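Local coordinates for beta-N-acetylglucosaminidase-like protein Glycoside hydrolase family 20 (Flavobacterium johnsoniae, PDB 6YHH) that acts as a chitobiase, a family 20 N-acetylglucosaminidase that cleaves chitin-derived sugars during bacterial chitin degradation, at the interface of chains A and B. Coordinates in Å, arbitrary orientation; residue numbers count along the deposited sequence, not the author numbering. Chains: chain A/B, Beta-N-acetylglucosaminidase-like protein Glycoside hydrolase family 20.

Contact 1: the interface of chains A and B. Residues chain A 209, 211-212, 215; chain B 209, 211-212, 215.
In each chain of this family 20 glycosidase a capping box starts helix 210-222, formed by A:Thr209 and A:Glu212 and likewise by B:Thr209 and B:Glu212, and the two helix ends meet across a two-fold axis. A:Thr209 OG1 accepts a hydrogen bond from A:Glu212 N at 2.9 Å, while the A:Glu212 carboxylate oxygen OE1 receives A:Thr209 N from above its plane.

A:Glu211 spans the contact with CG anti to the backbone N (chi1 171°) and an extended chain. A:Glu211 CB lies 3.6 Å from B:Glu211 OE1, A:Glu211 CG is at the margin of contact, 4.2 Å from that same oxygen, and the carboxyl carbon A:Glu211 CD approaches B:Thr209 CB at 3.8 Å. At the tip, A:Glu211 OE1 accepts the hydroxyl B:Thr209 OG1 at 2.6 Å, from 27° above the carboxylate plane. A:Glu211 OE2 binds a water at 2.6 Å that also meets B:Glu211 N, a backbone amide in the opposing first turn. Another water joins A:Glu211 OE1 to A:Asn215 ND2 and B:Glu212 OE2.

The carboxylates of A:Glu211 and B:Glu211 come tip to tip, with A:Glu211 OE1 and B:Glu211 OE1 3.3 Å apart. Such proximity could raise one pKa, whereas the helix N-termini probably offset the repulsion. An alanine here would lose A:Thr209 OG1, which serves A:Glu212 N and B:Glu211 OE1 together, and would probably loosen both the helix cap and the grip on B:Glu211.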
loop_
_atom_site.group_PDB
_atom_site.type_symbol
_atom_site.label_atom_id
_atom_site.label_comp_id
_atom_site.label_asym_id
_atom_site.label_seq_id
_atom_site.Cartn_x
_atom_site.Cartn_y
_atom_site.Cartn_z
ATOM N N THR A 209 -12.828 -0.689 -14.069
ATOM C CA THR A 209 -13.268 -1.382 -15.285
ATOM C C THR A 209 -14.299 -2.432 -14.936
ATOM O O THR A 209 -14.407 -2.893 -13.823
ATOM C CB THR A 209 -12.114 -2.028 -16.072
ATOM O OG1 THR A 209 -11.625 -3.191 -15.358
ATOM C CG2 THR A 209 -11.016 -1.095 -16.325
ATOM N N GLU A 211 -14.132 -5.572 -15.791
ATOM C CA GLU A 211 -13.427 -6.756 -15.416
ATOM C C GLU A 211 -12.951 -6.575 -13.937
ATOM O O GLU A 211 -13.028 -7.542 -13.181
ATOM C CB GLU A 211 -12.223 -7.019 -16.284
ATOM C CG GLU A 211 -11.342 -8.152 -15.763
ATOM C CD GLU A 211 -9.987 -8.198 -16.534
ATOM O OE1 GLU A 211 -9.011 -7.533 -16.017
ATOM O OE2 GLU A 211 -10.022 -8.877 -17.590
ATOM N N GLU A 212 -12.487 -5.365 -13.582
ATOM C CA GLU A 212 -12.117 -5.123 -12.198
ATOM C C GLU A 212 -13.287 -5.326 -11.265
ATOM O O GLU A 212 -13.163 -5.973 -10.222
ATOM C CB GLU A 212 -11.501 -3.717 -12.043
ATOM C CG GLU A 212 -10.079 -3.613 -12.591
ATOM C CD GLU A 212 -9.599 -2.180 -12.749
ATOM O OE1 GLU A 212 -10.430 -1.254 -12.567
ATOM O OE2 GLU A 212 -8.413 -1.982 -13.074
ATOM N N ASN A 215 -13.967 -8.970 -10.884
ATOM C CA ASN A 215 -12.955 -9.640 -10.088
ATOM C C ASN A 215 -13.006 -9.204 -8.615
ATOM O O ASN A 215 -12.677 -10.033 -7.758
ATOM C CB ASN A 215 -11.568 -9.428 -10.680
ATOM C CG ASN A 215 -11.381 -10.238 -11.986
ATOM O OD1 ASN A 215 -12.093 -11.220 -12.188
ATOM N ND2 ASN A 215 -10.385 -9.917 -12.773
ATOM N N THR B 209 -4.259 -10.164 -15.691
ATOM C CA THR B 209 -5.160 -10.295 -16.787
ATOM C C THR B 209 -4.659 -9.577 -18.031
ATOM O O THR B 209 -3.799 -8.711 -17.980
ATOM C CB THR B 209 -6.587 -9.852 -16.491
ATOM O OG1 THR B 209 -6.594 -8.421 -16.463
ATOM C CG2 THR B 209 -7.130 -10.438 -15.177
ATOM N N GLU B 211 -6.290 -7.399 -19.791
ATOM C CA GLU B 211 -6.686 -6.016 -19.605
ATOM C C GLU B 211 -5.741 -5.283 -18.633
ATOM O O GLU B 211 -5.431 -4.120 -18.882
ATOM C CB GLU B 211 -8.117 -5.909 -19.104
ATOM C CG GLU B 211 -8.608 -4.481 -18.901
ATOM C CD GLU B 211 -9.867 -4.372 -17.997
ATOM O OE1 GLU B 211 -9.763 -4.412 -16.650
ATOM O OE2 GLU B 211 -10.847 -4.284 -18.767
ATOM N N GLU B 212 -5.361 -5.919 -17.535
ATOM C CA GLU B 212 -4.454 -5.336 -16.596
ATOM C C GLU B 212 -3.128 -5.086 -17.279
ATOM O O GLU B 212 -2.517 -4.017 -17.076
ATOM C CB GLU B 212 -4.261 -6.215 -15.360
ATOM C CG GLU B 212 -5.455 -6.294 -14.405
ATOM C CD GLU B 212 -5.403 -7.435 -13.427
ATOM O OE1 GLU B 212 -4.540 -8.355 -13.570
ATOM O OE2 GLU B 212 -6.265 -7.434 -12.493
ATOM N N ASN B 215 -3.529 -2.111 -19.456
ATOM C CA ASN B 215 -3.629 -0.897 -18.613
ATOM C C ASN B 215 -2.349 -0.500 -17.979
ATOM O O ASN B 215 -2.080 0.747 -17.848
ATOM C CB ASN B 215 -4.794 -0.991 -17.605
ATOM C CG ASN B 215 -6.132 -0.778 -18.314
ATOM O OD1 ASN B 215 -6.152 -0.268 -19.441
ATOM N ND2 ASN B 215 -7.212 -1.273 -17.757
HETATM O O HOH W 1 -13.436 -4.305 -18.480
HETATM O O HOH W 2 -8.410 -9.505 -19.593
HETATM O O HOH W 3 -8.978 -7.311 -13.021
#

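Contact 2: the interface of chains A and B. Residues chain A 499, 506-508, 511, 514; chain B 507-508, 511, 514.
A:Lys507 and B:Lys507 are brought across the interface by a first torsion that places CG beside both the backbone N and the carbonyl carbon (chi1 71° in A:Lys507), followed by a fully extended chain. B:Arg514 instead bends at chi3 (-81°), which turns its guanidinium edge toward A:Glu499.

That edge grips the carboxylate side-on through NE and NH1, one nitrogen to each oxygen. In this salt bridge, B:Arg514 NE donates to A:Glu499 OE1 at 2.8 Å, nearly straight (174° at H) and within the guanidinium plane. B:Arg514 NH1 reaches the syn lone pair of A:Glu499 OE2 at 2.9 Å. A:Ile506 covers one guanidinium face, the methyl A:Ile506 CG2 lying 3.5 Å from B:Arg514 CZ and centred over the group, so face and edge together restrict its rotation. A water linking A:Glu499 OE1 to the B:Val511 carbonyl O gives that carboxylate oxygen a further partner.

A:Lys507 crosses the side chains of B:Asn508 and B:Val511 obliquely, as B:Lys507 does those of A:Asn508 and A:Val511. A:Lys507 CD packs on B:Val511 CG2 at 3.5 Å, and the terminal amine nitrogen A:Lys507 NZ donates to the amide oxygen B:Asn508 OD1 at 2.8 Å, from above the carbonyl plane. In the twin, B:Lys507 NZ faces A:Asn508 ND2 at 2.7 Å; as modelled this pairs two nitrogens that would normally both donate, so the A:Asn508 amide is probably flipped and should present its oxygen. A:Lys507 NZ and B:Lys507 NZ remain 6.0 Å apart.

The patch joins the two 507-517 helices around the two-fold axis, with A:Ile506 just before its helix and the 3-10 helix 498-501 supplying A:Glu499 from alongside.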
loop_
_atom_site.group_PDB
_atom_site.type_symbol
_atom_site.label_atom_id
_atom_site.label_comp_id
_atom_site.label_asym_id
_atom_site.label_seq_id
_atom_site.Cartn_x
_atom_site.Cartn_y
_atom_site.Cartn_z
ATOM N N GLU A 499 -2.917 -5.093 10.263
ATOM C CA GLU A 499 -1.817 -4.645 9.403
ATOM C C GLU A 499 -1.310 -5.725 8.498
ATOM O O GLU A 499 -0.776 -5.444 7.418
ATOM C CB GLU A 499 -0.650 -4.104 10.207
ATOM C CG GLU A 499 -0.897 -2.776 10.926
ATOM C CD GLU A 499 0.368 -2.149 11.402
ATOM O OE1 GLU A 499 1.062 -2.776 12.192
ATOM O OE2 GLU A 499 0.687 -1.075 10.824
ATOM N N ILE A 506 -2.052 2.661 10.667
ATOM C CA ILE A 506 -0.918 2.993 11.536
ATOM C C ILE A 506 0.245 3.474 10.660
ATOM O O ILE A 506 0.875 4.524 10.932
ATOM C CB ILE A 506 -0.501 1.772 12.417
ATOM C CG1 ILE A 506 -1.694 1.315 13.283
ATOM C CG2 ILE A 506 0.632 2.167 13.338
ATOM C CD1 ILE A 506 -1.556 -0.076 13.836
ATOM N N LYS A 507 0.593 2.724 9.616
ATOM C CA LYS A 507 1.864 2.982 8.905
ATOM C C LYS A 507 1.855 4.243 8.039
ATOM O O LYS A 507 2.891 4.920 7.922
ATOM C CB LYS A 507 2.289 1.730 8.081
ATOM C CG LYS A 507 1.467 1.419 6.853
ATOM C CD LYS A 507 1.796 0.054 6.302
ATOM C CE LYS A 507 1.104 -0.212 5.016
ATOM N NZ LYS A 507 1.268 -1.648 4.553
ATOM N N ASN A 508 0.707 4.579 7.430
ATOM C CA ASN A 508 0.665 5.749 6.592
ATOM C C ASN A 508 0.750 7.032 7.443
ATOM O O ASN A 508 1.110 8.081 6.933
ATOM C CB ASN A 508 -0.570 5.749 5.655
ATOM C CG ASN A 508 -0.348 4.993 4.360
ATOM O OD1 ASN A 508 -1.239 5.022 3.394
ATOM N ND2 ASN A 508 0.761 4.312 4.277
ATOM N N VAL A 511 4.374 8.233 7.293
ATOM C CA VAL A 511 4.649 8.845 6.076
ATOM C C VAL A 511 4.271 10.333 6.108
ATOM O O VAL A 511 5.045 11.225 5.680
ATOM C CB VAL A 511 3.875 8.205 4.918
ATOM C CG1 VAL A 511 4.107 8.970 3.634
ATOM C CG2 VAL A 511 4.281 6.732 4.788
ATOM N N ARG A 514 6.615 12.241 8.428
ATOM C CA ARG A 514 7.912 12.544 7.732
ATOM C C ARG A 514 7.767 13.691 6.762
ATOM O O ARG A 514 8.639 14.602 6.720
ATOM C CB ARG A 514 8.499 11.307 7.073
ATOM C CG ARG A 514 9.208 10.383 8.078
ATOM C CD ARG A 514 9.872 9.210 7.326
ATOM N NE ARG A 514 8.928 8.194 6.822
ATOM C CZ ARG A 514 8.400 7.186 7.513
ATOM N NH1 ARG A 514 8.626 7.051 8.802
ATOM N NH2 ARG A 514 7.558 6.359 6.923
ATOM N N LYS B 507 7.947 2.434 5.437
ATOM C CA LYS B 507 6.789 2.229 6.260
ATOM C C LYS B 507 6.489 0.749 6.558
ATOM O O LYS B 507 5.996 0.403 7.676
ATOM C CB LYS B 507 5.550 2.920 5.705
ATOM C CG LYS B 507 4.917 2.289 4.495
ATOM C CD LYS B 507 3.984 3.297 3.821
ATOM C CE LYS B 507 3.262 2.808 2.622
ATOM N NZ LYS B 507 2.281 3.764 2.063
ATOM N N ASN B 508 6.802 -0.147 5.631
ATOM C CA ASN B 508 6.419 -1.532 5.855
ATOM C C ASN B 508 7.340 -2.160 6.874
ATOM O O ASN B 508 7.040 -3.222 7.418
ATOM C CB ASN B 508 6.331 -2.347 4.569
ATOM C CG ASN B 508 4.978 -2.233 3.891
ATOM O OD1 ASN B 508 4.090 -1.470 4.360
ATOM N ND2 ASN B 508 4.801 -2.925 2.795
ATOM N N VAL B 511 5.590 -2.278 10.194
ATOM C CA VAL B 511 4.617 -3.342 10.251
ATOM C C VAL B 511 5.277 -4.644 10.774
ATOM O O VAL B 511 4.788 -5.328 11.717
ATOM C CB VAL B 511 3.985 -3.628 8.873
ATOM C CG1 VAL B 511 3.051 -4.802 8.953
ATOM C CG2 VAL B 511 3.153 -2.384 8.451
ATOM N N ARG B 514 6.389 -4.312 14.476
ATOM C CA ARG B 514 5.251 -4.580 15.333
ATOM C C ARG B 514 4.921 -6.056 15.446
ATOM O O ARG B 514 4.651 -6.580 16.570
ATOM C CB ARG B 514 3.971 -3.735 14.921
ATOM C CG ARG B 514 4.157 -2.283 15.369
ATOM C CD ARG B 514 2.872 -1.528 15.080
ATOM N NE ARG B 514 2.761 -1.117 13.694
ATOM C CZ ARG B 514 3.342 -0.051 13.129
ATOM N NH1 ARG B 514 3.144 0.160 11.817
ATOM N NH2 ARG B 514 4.113 0.807 13.821
HETATM O O HOH W 4 2.118 -5.353 12.438
#

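Contact 1 and contact 2 lie about 28 Å apart, measured between the centres of their C-alpha atoms, and share no residue. Contact 1 uses the start of helix 210-222, contact 2 the 507-517 helices with the 3-10 helix 498-501, yet both belong to one two-fold symmetric interface. Two separated patches of this kind would fix the relative orientation of the subunits better than either alone. Their centres are about 31 Å and 34 Å from A:Glu317, the predicted proton donor, so neither patch is likely to take a direct part in catalysis there. The structure alone does not show whether this dimer forms in solution.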